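Local coordinates for protein projannalysin (Methanocaldococcus jannaschii, PDB 4JIX) that is the zymogen of jannalysin, a small soluble zinc metallopeptidase of the minigluzincin type that probably cleaves peptide bonds once activated, at residues 12-16 against 29-33; 41-45 against 72-76; 66-70 against 91-95. The protein carries 1 engineered substitution. All coordinates share one frame; numbering follows the deposited sequence.

Interaction 1. Residues 12-16 against 29-33; sequences IKDIV and INIEI
Ile29, just ahead of the strand, meets Val16 of the helix tip to tip, its CD1 lying 3.8 Å from Val16 CG1. The chi1 of Ile29, 63°, sets CG1 between the backbone N and the carbonyl carbon and turns the ethyl arm to the helix. Two residues on, Ile31 does most of the packing: its CD1 reaches Val16 CG1 (3.9 Å) and is flanked by Lys13 CD at 3.8 Å, while its CG2 lies 3.6 Å from Lys13 NZ. Lys13 starts off along the helix flank, but the bend at chi2 (-63°) folds its chain over to the strand. Ile33 then closes the row, its CD1 touching Ile12 CG2 at 3.7 Å and meeting the end of Lys13, with NZ 3.5 Å away. A serine in place of Lys13 would probably strip the aliphatic cover from Ile31 CD1 and Ile33 CD1 and open a gap on this flank. Glu32 points to the other face, where it forms a salt bridge with Arg51. Every second residue from Ile29 to Ile33 thus faces a helix that also rests on Leu50 and Leu52 of strand 49-53, the layered helix-on-sheet packing of an alpha/beta subdomain.

Interaction 2. Residues 41-45 against 72-76; sequences ASFSF and ELIHF. With ZN (zinc ion), chain C; SO4 (sulfate ion), chain E.
Phe43 of strand 41-44 leans on Glu72 and Phe76 of helix 62-78, the helix that carries the HExxH zinc-binding motif of gluzincins. The axes of strand 41-44 and of helix segment 72-76 approach to 8.5 Å and run at 18° to each other, so the strand flanks the metal-binding helix lengthwise. From its CB, Phe43 first borders Glu72, with OE1 4.0 Å away and Glu72 CB at a similar range. With chi1 at -174°, CG lies anti to the backbone N and the ring is carried out to the helix. There CE1 lies 4.3 Å from Leu73 CD2, CE2 meets Phe76 CD2, and CZ comes 3.5 Å from Phe76 CG. The two rings meet obliquely, planes at 36°, and Phe76 CB makes a CH-pi contact over the Phe43 face. Glu72 bends at chi2 so that its carboxylate lies beside the strand, OE2 3.4 Å from Ala41 CB. One turn later, His75 NE2 binds zinc at 2.1 Å; His71, His83 and a water are among the metal's other ligands, and Ser80 O holds His75 ND1. Ser44 OG gives a hydrogen bond to a sulfate, probably from the crystallisation liquor, which Thr47 and Arg51 also hold. Phe45 closes the contact: its ring has Phe43 CE2 over its centre, and His75 O lies in the plane of the Phe45 ring at its edge, 3.3 Å from CZ.

Interaction 3. Residues 66-70 against 91-95; sequences HYIIL and LRNYF
Leu70 presses CD1 onto the middle of the Tyr94 ring, a CH-pi contact 3.7 Å from the centroid and only 7° off the normal. Its other methyl, CD2, fills the space between three partners: Tyr94 CG, Leu91 CD1 and Phe95 CE2, the last at 3.8 Å. With CG anti to the backbone N, beside the carbonyl carbon, both methyls are turned to the 91-95 turn. Phe95 also comes up to the edge of the Tyr67 ring, CE2 to Tyr67 CD1 at 3.8 Å, the planes inclined at 49°. On the other flank, His66 ND1 lies 4.0 Å from Phe95 CZ, near the plane of the Phe95 ring. Behind these groups, Leu91 O accepts both Tyr94 N and Phe95 N, tightening the turn that brings the two aromatic rings to the helix. Arg92 NH1 adds a hydrogen bond of 2.9 Å to Phe95 O, bent at 141° and tilted from the carbonyl plane. Further out, Tyr94 OH is hydrogen-bonded to Ser22 OG and Tyr67 OH to Glu104 OE2. The turn between helices 85-91 and 97-111 is thus packed on helix 62-78, with Tyr67 also against helix 97-111 and His66 against Ile19 of helix 12-22.

Helix 62-78 ties the three contacts together: interactions 2 and 3 use successive parts of it, and interaction 1 lies against it. Ile29 CG2 of interaction 1 packs on Phe76 CE1 of interaction 2 at 3.6 Å, so the hydrophobic layer between helix 12-22 and strand 30-34 runs on into the Phe43-Phe76 pair of interaction 2. Ile69 CD1 joins interaction 1 to the 66-70 segment through Ile15 CG2, 3.8 Å away. Ala41 CB of interaction 2 packs on Ile68 CG2 of interaction 3 at 3.4 Å. Only interaction 2 supplies a zinc ligand, His75; in interaction 3 the Leu91 side chain comes within about 9 Å of the zinc ion.

Interaction 1. Residues 12-16 against 29-33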
ATOM      1  N   ILE A  12      15.829   9.848  -6.637  1.00 60.49           N
ATOM      2  CA  ILE A  12      14.793   9.066  -7.305  1.00 57.67           C
ATOM      3  C   ILE A  12      15.220   8.688  -8.742  1.00 59.52           C
ATOM      4  O   ILE A  12      15.028   7.540  -9.129  1.00 57.39           O
ATOM      5  CB  ILE A  12      13.410   9.785  -7.256  1.00 60.09           C
ATOM      6  CG1 ILE A  12      12.262   8.864  -7.708  1.00 57.91           C
ATOM      7  CG2 ILE A  12      13.403  11.159  -7.950  1.00 62.06           C
ATOM      8  CD1 ILE A  12      11.959   7.701  -6.677  1.00 55.65           C
ATOM      9  N   LYS A  13      15.870   9.612  -9.478  1.00 57.56           N
ATOM     10  CA  LYS A  13      16.350   9.375 -10.846  1.00 57.40           C
ATOM     11  C   LYS A  13      17.396   8.251 -10.875  1.00 58.93           C
ATOM     12  O   LYS A  13      17.382   7.442 -11.800  1.00 56.96           O
ATOM     13  CB  LYS A  13      16.917  10.665 -11.478  1.00 62.92           C
ATOM     14  CG  LYS A  13      16.037  11.921 -11.327  1.00 85.15           C
ATOM     15  CD  LYS A  13      14.664  11.842 -12.027  1.00 93.69           C
ATOM     16  CE  LYS A  13      13.678  12.823 -11.432  1.00 97.06           C
ATOM     17  NZ  LYS A  13      12.489  13.017 -12.303  1.00100.32           N
ATOM     18  N   ASP A  14      18.258   8.164  -9.838  1.00 56.25           N
ATOM     19  CA  ASP A  14      19.273   7.111  -9.721  1.00 56.04           C
ATOM     20  C   ASP A  14      18.627   5.745  -9.481  1.00 57.17           C
ATOM     21  O   ASP A  14      19.113   4.752 -10.031  1.00 56.76           O
ATOM     22  CB  ASP A  14      20.281   7.426  -8.602  1.00 59.75           C
ATOM     23  CG  ASP A  14      21.144   8.657  -8.832  1.00 73.62           C
ATOM     24  OD1 ASP A  14      21.702   9.183  -7.838  1.00 79.54           O
ATOM     25  OD2 ASP A  14      21.303   9.066 -10.006  1.00 71.84           O
ATOM     26  N   ILE A  15      17.541   5.686  -8.664  1.00 51.48           N
ATOM     27  CA  ILE A  15      16.822   4.439  -8.407  1.00 49.50           C
ATOM     28  C   ILE A  15      16.224   3.936  -9.740  1.00 51.38           C
ATOM     29  O   ILE A  15      16.366   2.753 -10.077  1.00 50.03           O
ATOM     30  CB  ILE A  15      15.728   4.584  -7.298  1.00 51.75           C
ATOM     31  CG1 ILE A  15      16.336   5.074  -5.946  1.00 53.67           C
ATOM     32  CG2 ILE A  15      14.957   3.264  -7.123  1.00 49.93           C
ATOM     33  CD1 ILE A  15      15.278   5.508  -4.847  1.00 56.70           C
ATOM     34  N   VAL A  16      15.564   4.840 -10.493  1.00 48.03           N
ATOM     35  CA  VAL A  16      14.951   4.527 -11.793  1.00 46.54           C
ATOM     36  C   VAL A  16      16.020   4.010 -12.776  1.00 50.83           C
ATOM     37  O   VAL A  16      15.826   2.941 -13.357  1.00 50.49           O
ATOM     38  CB  VAL A  16      14.153   5.725 -12.391  1.00 50.18           C
ATOM     39  CG1 VAL A  16      13.605   5.386 -13.780  1.00 49.82           C
ATOM     40  CG2 VAL A  16      13.009   6.139 -11.465  1.00 48.82           C
ATOM     41  N   ILE A  29      12.288   7.005 -21.225  1.00 50.33           N
ATOM     42  CA  ILE A  29      11.044   7.185 -20.466  1.00 50.80           C
ATOM     43  C   ILE A  29      11.011   8.592 -19.862  1.00 57.77           C
ATOM     44  O   ILE A  29      12.049   9.252 -19.724  1.00 58.48           O
ATOM     45  CB  ILE A  29      10.789   6.104 -19.370  1.00 52.88           C
ATOM     46  CG1 ILE A  29      11.876   6.105 -18.267  1.00 53.59           C
ATOM     47  CG2 ILE A  29      10.569   4.718 -19.966  1.00 53.61           C
ATOM     48  CD1 ILE A  29      11.389   5.532 -16.880  1.00 55.21           C
ATOM     49  N   ASN A  30       9.811   9.042 -19.522  1.00 52.81           N
ATOM     50  CA  ASN A  30       9.595  10.292 -18.815  1.00 53.43           C
ATOM     51  C   ASN A  30       9.304   9.938 -17.373  1.00 55.57           C
ATOM     52  O   ASN A  30       8.664   8.918 -17.120  1.00 52.80           O
ATOM     53  CB  ASN A  30       8.440  11.088 -19.444  1.00 53.84           C
ATOM     54  CG  ASN A  30       8.712  11.448 -20.878  1.00 81.80           C
ATOM     55  OD1 ASN A  30       9.652  12.185 -21.185  1.00 75.47           O
ATOM     56  ND2 ASN A  30       7.925  10.890 -21.788  1.00 75.69           N
ATOM     57  N   ILE A  31       9.797  10.740 -16.428  1.00 53.87           N
ATOM     58  CA  ILE A  31       9.540  10.526 -15.002  1.00 53.79           C
ATOM     59  C   ILE A  31       8.755  11.728 -14.489  1.00 58.44           C
ATOM     60  O   ILE A  31       9.224  12.860 -14.614  1.00 58.51           O
ATOM     61  CB  ILE A  31      10.834  10.287 -14.173  1.00 58.00           C
ATOM     62  CG1 ILE A  31      11.710   9.171 -14.778  1.00 58.35           C
ATOM     63  CG2 ILE A  31      10.492  10.005 -12.694  1.00 57.61           C
ATOM     64  CD1 ILE A  31      13.160   9.237 -14.360  1.00 61.21           C
ATOM     65  N   GLU A  32       7.558  11.483 -13.938  1.00 54.19           N
ATOM     66  CA  GLU A  32       6.707  12.535 -13.382  1.00 54.98           C
ATOM     67  C   GLU A  32       6.459  12.267 -11.902  1.00 57.91           C
ATOM     68  O   GLU A  32       5.849  11.257 -11.558  1.00 55.04           O
ATOM     69  CB  GLU A  32       5.364  12.626 -14.129  1.00 56.06           C
ATOM     70  CG  GLU A  32       5.394  13.396 -15.430  1.00 69.27           C
ATOM     71  CD  GLU A  32       4.026  13.655 -16.040  1.00 90.14           C
ATOM     72  OE1 GLU A  32       3.000  13.336 -15.395  1.00 76.42           O
ATOM     73  OE2 GLU A  32       3.984  14.190 -17.170  1.00 87.84           O
ATOM     74  N   ILE A  33       6.962  13.147 -11.037  1.00 56.18           N
ATOM     75  CA  ILE A  33       6.770  13.049  -9.594  1.00 56.44           C
ATOM     76  C   ILE A  33       5.776  14.152  -9.241  1.00 62.31           C
ATOM     77  O   ILE A  33       6.114  15.337  -9.277  1.00 63.48           O
ATOM     78  CB  ILE A  33       8.108  13.105  -8.801  1.00 60.18           C
ATOM     79  CG1 ILE A  33       9.029  11.932  -9.207  1.00 59.60           C
ATOM     80  CG2 ILE A  33       7.861  13.081  -7.286  1.00 59.97           C
ATOM     81  CD1 ILE A  33      10.336  12.342  -9.622  1.00 69.26           C
TER

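Interaction 2. Residues 41-45 against 72-76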
ATOM      1  N   ALA A  41       1.760   4.850  -7.876  1.00 41.19           N
ATOM      2  CA  ALA A  41       2.580   4.726  -9.082  1.00 41.89           C
ATOM      3  C   ALA A  41       1.779   4.190 -10.260  1.00 45.86           C
ATOM      4  O   ALA A  41       0.839   3.415 -10.093  1.00 44.50           O
ATOM      5  CB  ALA A  41       3.789   3.834  -8.831  1.00 42.64           C
ATOM      6  N   SER A  42       2.173   4.601 -11.466  1.00 42.73           N
ATOM      7  CA  SER A  42       1.551   4.137 -12.703  1.00 42.77           C
ATOM      8  C   SER A  42       2.556   4.264 -13.845  1.00 45.41           C
ATOM      9  O   SER A  42       3.596   4.903 -13.706  1.00 43.12           O
ATOM     10  CB  SER A  42       0.271   4.917 -13.021  1.00 46.05           C
ATOM     11  OG  SER A  42       0.565   6.288 -13.207  1.00 48.91           O
ATOM     12  N   PHE A  43       2.240   3.639 -14.957  1.00 42.67           N
ATOM     13  CA  PHE A  43       3.064   3.702 -16.148  1.00 42.00           C
ATOM     14  C   PHE A  43       2.148   3.821 -17.334  1.00 46.47           C
ATOM     15  O   PHE A  43       1.237   3.003 -17.492  1.00 44.52           O
ATOM     16  CB  PHE A  43       3.991   2.480 -16.282  1.00 42.68           C
ATOM     17  CG  PHE A  43       4.930   2.637 -17.450  1.00 44.92           C
ATOM     18  CD1 PHE A  43       6.102   3.376 -17.325  1.00 48.50           C
ATOM     19  CD2 PHE A  43       4.602   2.125 -18.704  1.00 47.01           C
ATOM     20  CE1 PHE A  43       6.942   3.575 -18.424  1.00 50.16           C
ATOM     21  CE2 PHE A  43       5.439   2.335 -19.803  1.00 49.99           C
ATOM     22  CZ  PHE A  43       6.600   3.061 -19.656  1.00 48.88           C
ATOM     23  N   SER A  44       2.402   4.819 -18.187  1.00 44.20           N
ATOM     24  CA  SER A  44       1.608   4.992 -19.383  1.00 44.59           C
ATOM     25  C   SER A  44       2.398   4.523 -20.595  1.00 47.71           C
ATOM     26  O   SER A  44       3.441   5.092 -20.880  1.00 47.51           O
ATOM     27  CB  SER A  44       1.178   6.450 -19.540  1.00 49.49           C
ATOM     28  OG  SER A  44       0.736   6.698 -20.868  1.00 52.86           O
ATOM     29  N   PHE A  45       1.915   3.495 -21.312  1.00 44.52           N
ATOM     30  CA  PHE A  45       2.565   3.017 -22.546  1.00 45.23           C
ATOM     31  C   PHE A  45       2.430   4.045 -23.673  1.00 53.03           C
ATOM     32  O   PHE A  45       3.300   4.117 -24.539  1.00 55.51           O
ATOM     33  CB  PHE A  45       1.959   1.683 -23.017  1.00 45.87           C
ATOM     34  CG  PHE A  45       2.483   0.478 -22.279  1.00 45.34           C
ATOM     35  CD1 PHE A  45       1.871   0.037 -21.109  1.00 44.88           C
ATOM     36  CD2 PHE A  45       3.596  -0.218 -22.748  1.00 45.44           C
ATOM     37  CE1 PHE A  45       2.372  -1.073 -20.412  1.00 45.09           C
ATOM     38  CE2 PHE A  45       4.084  -1.337 -22.063  1.00 46.57           C
ATOM     39  CZ  PHE A  45       3.464  -1.767 -20.909  1.00 43.54           C
ATOM     40  N   GLU A  72       6.421  -1.323 -12.118  1.00 37.77           N
ATOM     41  CA  GLU A  72       6.001  -0.596 -13.331  1.00 37.99           C
ATOM     42  C   GLU A  72       6.882  -0.885 -14.539  1.00 42.05           C
ATOM     43  O   GLU A  72       6.390  -0.931 -15.670  1.00 41.21           O
ATOM     44  CB  GLU A  72       6.029   0.923 -13.096  1.00 39.07           C
ATOM     45  CG  GLU A  72       5.329   1.384 -11.832  1.00 43.25           C
ATOM     46  CD  GLU A  72       3.866   1.024 -11.752  1.00 52.42           C
ATOM     47  OE1 GLU A  72       3.254   0.732 -12.802  1.00 43.80           O
ATOM     48  OE2 GLU A  72       3.345   0.983 -10.618  1.00 47.33           O
ATOM     49  N   LEU A  73       8.197  -0.985 -14.301  1.00 38.15           N
ATOM     50  CA  LEU A  73       9.143  -1.143 -15.384  1.00 38.92           C
ATOM     51  C   LEU A  73       9.179  -2.577 -15.904  1.00 42.35           C
ATOM     52  O   LEU A  73       9.481  -2.753 -17.081  1.00 41.90           O
ATOM     53  CB  LEU A  73      10.532  -0.593 -15.010  1.00 39.35           C
ATOM     54  CG  LEU A  73      10.579   0.954 -14.812  1.00 44.00           C
ATOM     55  CD1 LEU A  73      11.987   1.436 -14.533  1.00 45.69           C
ATOM     56  CD2 LEU A  73      10.004   1.721 -16.040  1.00 46.17           C
ATOM     57  N   ILE A  74       8.779  -3.579 -15.093  1.00 39.41           N
ATOM     58  CA  ILE A  74       8.644  -4.957 -15.590  1.00 39.97           C
ATOM     59  C   ILE A  74       7.521  -4.955 -16.653  1.00 43.83           C
ATOM     60  O   ILE A  74       7.736  -5.482 -17.743  1.00 45.73           O
ATOM     61  CB  ILE A  74       8.411  -6.012 -14.468  1.00 42.49           C
ATOM     62  CG1 ILE A  74       9.713  -6.219 -13.652  1.00 42.13           C
ATOM     63  CG2 ILE A  74       7.927  -7.372 -15.066  1.00 42.65           C
ATOM     64  CD1 ILE A  74       9.491  -6.963 -12.339  1.00 41.78           C
ATOM     65  N   HIS A  75       6.376  -4.280 -16.366  1.00 38.66           N
ATOM     66  CA  HIS A  75       5.272  -4.141 -17.326  1.00 38.38           C
ATOM     67  C   HIS A  75       5.793  -3.552 -18.646  1.00 43.59           C
ATOM     68  O   HIS A  75       5.468  -4.057 -19.715  1.00 43.19           O
ATOM     69  CB  HIS A  75       4.157  -3.224 -16.777  1.00 37.42           C
ATOM     70  CG  HIS A  75       3.272  -3.854 -15.755  1.00 38.68           C
ATOM     71  ND1 HIS A  75       2.509  -4.969 -16.049  1.00 39.77           N
ATOM     72  CD2 HIS A  75       3.023  -3.475 -14.482  1.00 37.69           C
ATOM     73  CE1 HIS A  75       1.823  -5.234 -14.951  1.00 37.89           C
ATOM     74  NE2 HIS A  75       2.101  -4.365 -13.982  1.00 37.40           N
ATOM     75  N   PHE A  76       6.594  -2.480 -18.557  1.00 40.63           N
ATOM     76  CA  PHE A  76       7.142  -1.827 -19.733  1.00 41.79           C
ATOM     77  C   PHE A  76       8.060  -2.786 -20.494  1.00 47.52           C
ATOM     78  O   PHE A  76       7.953  -2.876 -21.720  1.00 47.81           O
ATOM     79  CB  PHE A  76       7.879  -0.526 -19.359  1.00 43.33           C
ATOM     80  CG  PHE A  76       8.435   0.250 -20.539  1.00 46.06           C
ATOM     81  CD1 PHE A  76       9.706   0.818 -20.483  1.00 49.13           C
ATOM     82  CD2 PHE A  76       7.667   0.453 -21.690  1.00 48.62           C
ATOM     83  CE1 PHE A  76      10.205   1.562 -21.558  1.00 50.89           C
ATOM     84  CE2 PHE A  76       8.166   1.201 -22.761  1.00 52.39           C
ATOM     85  CZ  PHE A  76       9.437   1.739 -22.693  1.00 51.23           C
TER
HETATM   86 ZN    ZN C 201       0.820  -4.070 -12.306  1.00 42.56          ZN
HETATM   87  S   SO4 E 203      -0.947   9.818 -20.441  0.50 59.18           S
HETATM   88  O1  SO4 E 203       0.476   9.981 -20.133  0.50 58.78           O
HETATM   89  O2  SO4 E 203      -1.136   8.667 -21.322  0.50 58.64           O
HETATM   90  O3  SO4 E 203      -1.684   9.599 -19.201  0.50 58.92           O
HETATM   91  O4  SO4 E 203      -1.453  11.028 -21.089  0.50 60.82           O
HETATM   92  O   HOH W   1      -0.537  -3.724 -10.633  1.00 39.81           O

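Interaction 3. Residues 66-70 against 91-95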
ATOM      1  N   HIS A  66      12.216   1.188  -4.773  1.00 43.89           N
ATOM      2  CA  HIS A  66      12.809   0.274  -5.752  1.00 43.93           C
ATOM      3  C   HIS A  66      11.775  -0.768  -6.218  1.00 44.52           C
ATOM      4  O   HIS A  66      11.656  -1.017  -7.413  1.00 43.35           O
ATOM      5  CB  HIS A  66      14.047  -0.428  -5.148  1.00 45.86           C
ATOM      6  CG  HIS A  66      14.603  -1.519  -6.016  1.00 49.85           C
ATOM      7  ND1 HIS A  66      14.166  -2.829  -5.899  1.00 51.18           N
ATOM      8  CD2 HIS A  66      15.532  -1.456  -6.997  1.00 52.55           C
ATOM      9  CE1 HIS A  66      14.851  -3.519  -6.797  1.00 51.42           C
ATOM     10  NE2 HIS A  66      15.677  -2.734  -7.489  1.00 52.60           N
ATOM     11  N   TYR A  67      11.058  -1.381  -5.267  1.00 41.00           N
ATOM     12  CA  TYR A  67      10.053  -2.411  -5.548  1.00 40.32           C
ATOM     13  C   TYR A  67       8.905  -1.867  -6.412  1.00 42.78           C
ATOM     14  O   TYR A  67       8.451  -2.558  -7.332  1.00 42.79           O
ATOM     15  CB  TYR A  67       9.476  -2.986  -4.234  1.00 40.32           C
ATOM     16  CG  TYR A  67       8.557  -4.173  -4.470  1.00 40.59           C
ATOM     17  CD1 TYR A  67       9.066  -5.469  -4.561  1.00 42.76           C
ATOM     18  CD2 TYR A  67       7.184  -3.994  -4.652  1.00 40.53           C
ATOM     19  CE1 TYR A  67       8.233  -6.558  -4.820  1.00 40.79           C
ATOM     20  CE2 TYR A  67       6.340  -5.078  -4.908  1.00 40.47           C
ATOM     21  CZ  TYR A  67       6.871  -6.358  -4.981  1.00 43.76           C
ATOM     22  OH  TYR A  67       6.055  -7.433  -5.245  1.00 45.20           O
ATOM     23  N   ILE A  68       8.419  -0.655  -6.078  1.00 38.30           N
ATOM     24  CA  ILE A  68       7.310   0.030  -6.752  1.00 38.91           C
ATOM     25  C   ILE A  68       7.710   0.336  -8.211  1.00 42.31           C
ATOM     26  O   ILE A  68       6.944   0.042  -9.126  1.00 40.63           O
ATOM     27  CB  ILE A  68       6.934   1.323  -5.958  1.00 42.51           C
ATOM     28  CG1 ILE A  68       6.182   0.989  -4.639  1.00 42.27           C
ATOM     29  CG2 ILE A  68       6.131   2.315  -6.806  1.00 44.40           C
ATOM     30  CD1 ILE A  68       6.202   2.206  -3.588  1.00 45.11           C
ATOM     31  N   ILE A  69       8.897   0.939  -8.407  1.00 38.63           N
ATOM     32  CA  ILE A  69       9.414   1.299  -9.731  1.00 38.43           C
ATOM     33  C   ILE A  69       9.666   0.022 -10.537  1.00 42.35           C
ATOM     34  O   ILE A  69       9.335  -0.009 -11.723  1.00 41.86           O
ATOM     35  CB  ILE A  69      10.680   2.195  -9.628  1.00 41.95           C
ATOM     36  CG1 ILE A  69      10.343   3.563  -8.985  1.00 41.61           C
ATOM     37  CG2 ILE A  69      11.340   2.398 -11.013  1.00 42.93           C
ATOM     38  CD1 ILE A  69      11.576   4.313  -8.376  1.00 42.70           C
ATOM     39  N   LEU A  70      10.265  -1.020  -9.902  1.00 39.58           N
ATOM     40  CA  LEU A  70      10.515  -2.322 -10.530  1.00 38.78           C
ATOM     41  C   LEU A  70       9.210  -2.903 -11.074  1.00 41.01           C
ATOM     42  O   LEU A  70       9.198  -3.398 -12.197  1.00 41.94           O
ATOM     43  CB  LEU A  70      11.150  -3.311  -9.535  1.00 38.54           C
ATOM     44  CG  LEU A  70      11.480  -4.728 -10.048  1.00 43.40           C
ATOM     45  CD1 LEU A  70      12.604  -4.727 -11.123  1.00 43.61           C
ATOM     46  CD2 LEU A  70      11.856  -5.660  -8.889  1.00 42.37           C
ATOM     47  N   LEU A  91      10.180 -10.704 -12.301  1.00 46.38           N
ATOM     48  CA  LEU A  91      10.160 -10.377 -10.882  1.00 45.82           C
ATOM     49  C   LEU A  91      10.988 -11.372 -10.050  1.00 50.30           C
ATOM     50  O   LEU A  91      11.674 -10.947  -9.122  1.00 49.35           O
ATOM     51  CB  LEU A  91       8.705 -10.339 -10.380  1.00 45.11           C
ATOM     52  CG  LEU A  91       8.456  -9.969  -8.913  1.00 48.42           C
ATOM     53  CD1 LEU A  91       9.074  -8.605  -8.563  1.00 47.39           C
ATOM     54  CD2 LEU A  91       6.956  -9.959  -8.620  1.00 49.00           C
ATOM     55  N   ARG A  92      10.958 -12.668 -10.413  1.00 48.42           N
ATOM     56  CA  ARG A  92      11.676 -13.721  -9.686  1.00 50.56           C
ATOM     57  C   ARG A  92      13.200 -13.599  -9.764  1.00 55.93           C
ATOM     58  O   ARG A  92      13.885 -14.211  -8.938  1.00 57.13           O
ATOM     59  CB  ARG A  92      11.236 -15.131 -10.129  1.00 53.86           C
ATOM     60  CG  ARG A  92       9.863 -15.540  -9.576  1.00 59.91           C
ATOM     61  CD  ARG A  92       9.726 -15.419  -8.057  1.00 59.80           C
ATOM     62  NE  ARG A  92       8.317 -15.434  -7.679  1.00 64.82           N
ATOM     63  CZ  ARG A  92       7.619 -14.374  -7.289  1.00 71.17           C
ATOM     64  NH1 ARG A  92       8.211 -13.199  -7.136  1.00 53.66           N
ATOM     65  NH2 ARG A  92       6.333 -14.494  -7.000  1.00 65.40           N
ATOM     66  N   ASN A  93      13.731 -12.792 -10.706  1.00 52.33           N
ATOM     67  CA  ASN A  93      15.168 -12.530 -10.812  1.00 53.68           C
ATOM     68  C   ASN A  93      15.591 -11.540  -9.717  1.00 54.49           C
ATOM     69  O   ASN A  93      16.779 -11.338  -9.500  1.00 53.71           O
ATOM     70  CB  ASN A  93      15.527 -11.979 -12.206  1.00 55.14           C
ATOM     71  CG  ASN A  93      15.385 -12.971 -13.335  1.00 70.35           C
ATOM     72  OD1 ASN A  93      15.666 -14.167 -13.198  1.00 70.64           O
ATOM     73  ND2 ASN A  93      14.994 -12.486 -14.496  1.00 61.20           N
ATOM     74  N   TYR A  94      14.607 -10.924  -9.041  1.00 48.52           N
ATOM     75  CA  TYR A  94      14.832  -9.931  -8.000  1.00 48.08           C
ATOM     76  C   TYR A  94      14.382 -10.416  -6.637  1.00 51.59           C
ATOM     77  O   TYR A  94      15.111 -10.225  -5.670  1.00 50.53           O
ATOM     78  CB  TYR A  94      14.087  -8.621  -8.343  1.00 47.10           C
ATOM     79  CG  TYR A  94      14.615  -7.970  -9.599  1.00 49.68           C
ATOM     80  CD1 TYR A  94      15.640  -7.029  -9.543  1.00 53.32           C
ATOM     81  CD2 TYR A  94      14.146  -8.351 -10.854  1.00 50.23           C
ATOM     82  CE1 TYR A  94      16.164  -6.459 -10.704  1.00 55.96           C
ATOM     83  CE2 TYR A  94      14.680  -7.807 -12.023  1.00 51.73           C
ATOM     84  CZ  TYR A  94      15.682  -6.854 -11.942  1.00 61.04           C
ATOM     85  OH  TYR A  94      16.189  -6.304 -13.094  1.00 63.73           O
ATOM     86  N   PHE A  95      13.157 -10.975  -6.548  1.00 48.22           N
ATOM     87  CA  PHE A  95      12.568 -11.395  -5.282  1.00 47.92           C
ATOM     88  C   PHE A  95      11.730 -12.653  -5.393  1.00 52.30           C
ATOM     89  O   PHE A  95      10.962 -12.811  -6.342  1.00 51.35           O
ATOM     90  CB  PHE A  95      11.651 -10.275  -4.726  1.00 47.73           C
ATOM     91  CG  PHE A  95      12.288  -8.916  -4.573  1.00 48.47           C
ATOM     92  CD1 PHE A  95      13.192  -8.664  -3.541  1.00 51.55           C
ATOM     93  CD2 PHE A  95      11.979  -7.884  -5.454  1.00 48.45           C
ATOM     94  CE1 PHE A  95      13.806  -7.412  -3.419  1.00 52.40           C
ATOM     95  CE2 PHE A  95      12.592  -6.631  -5.332  1.00 51.06           C
ATOM     96  CZ  PHE A  95      13.503  -6.404  -4.318  1.00 50.05           C
TER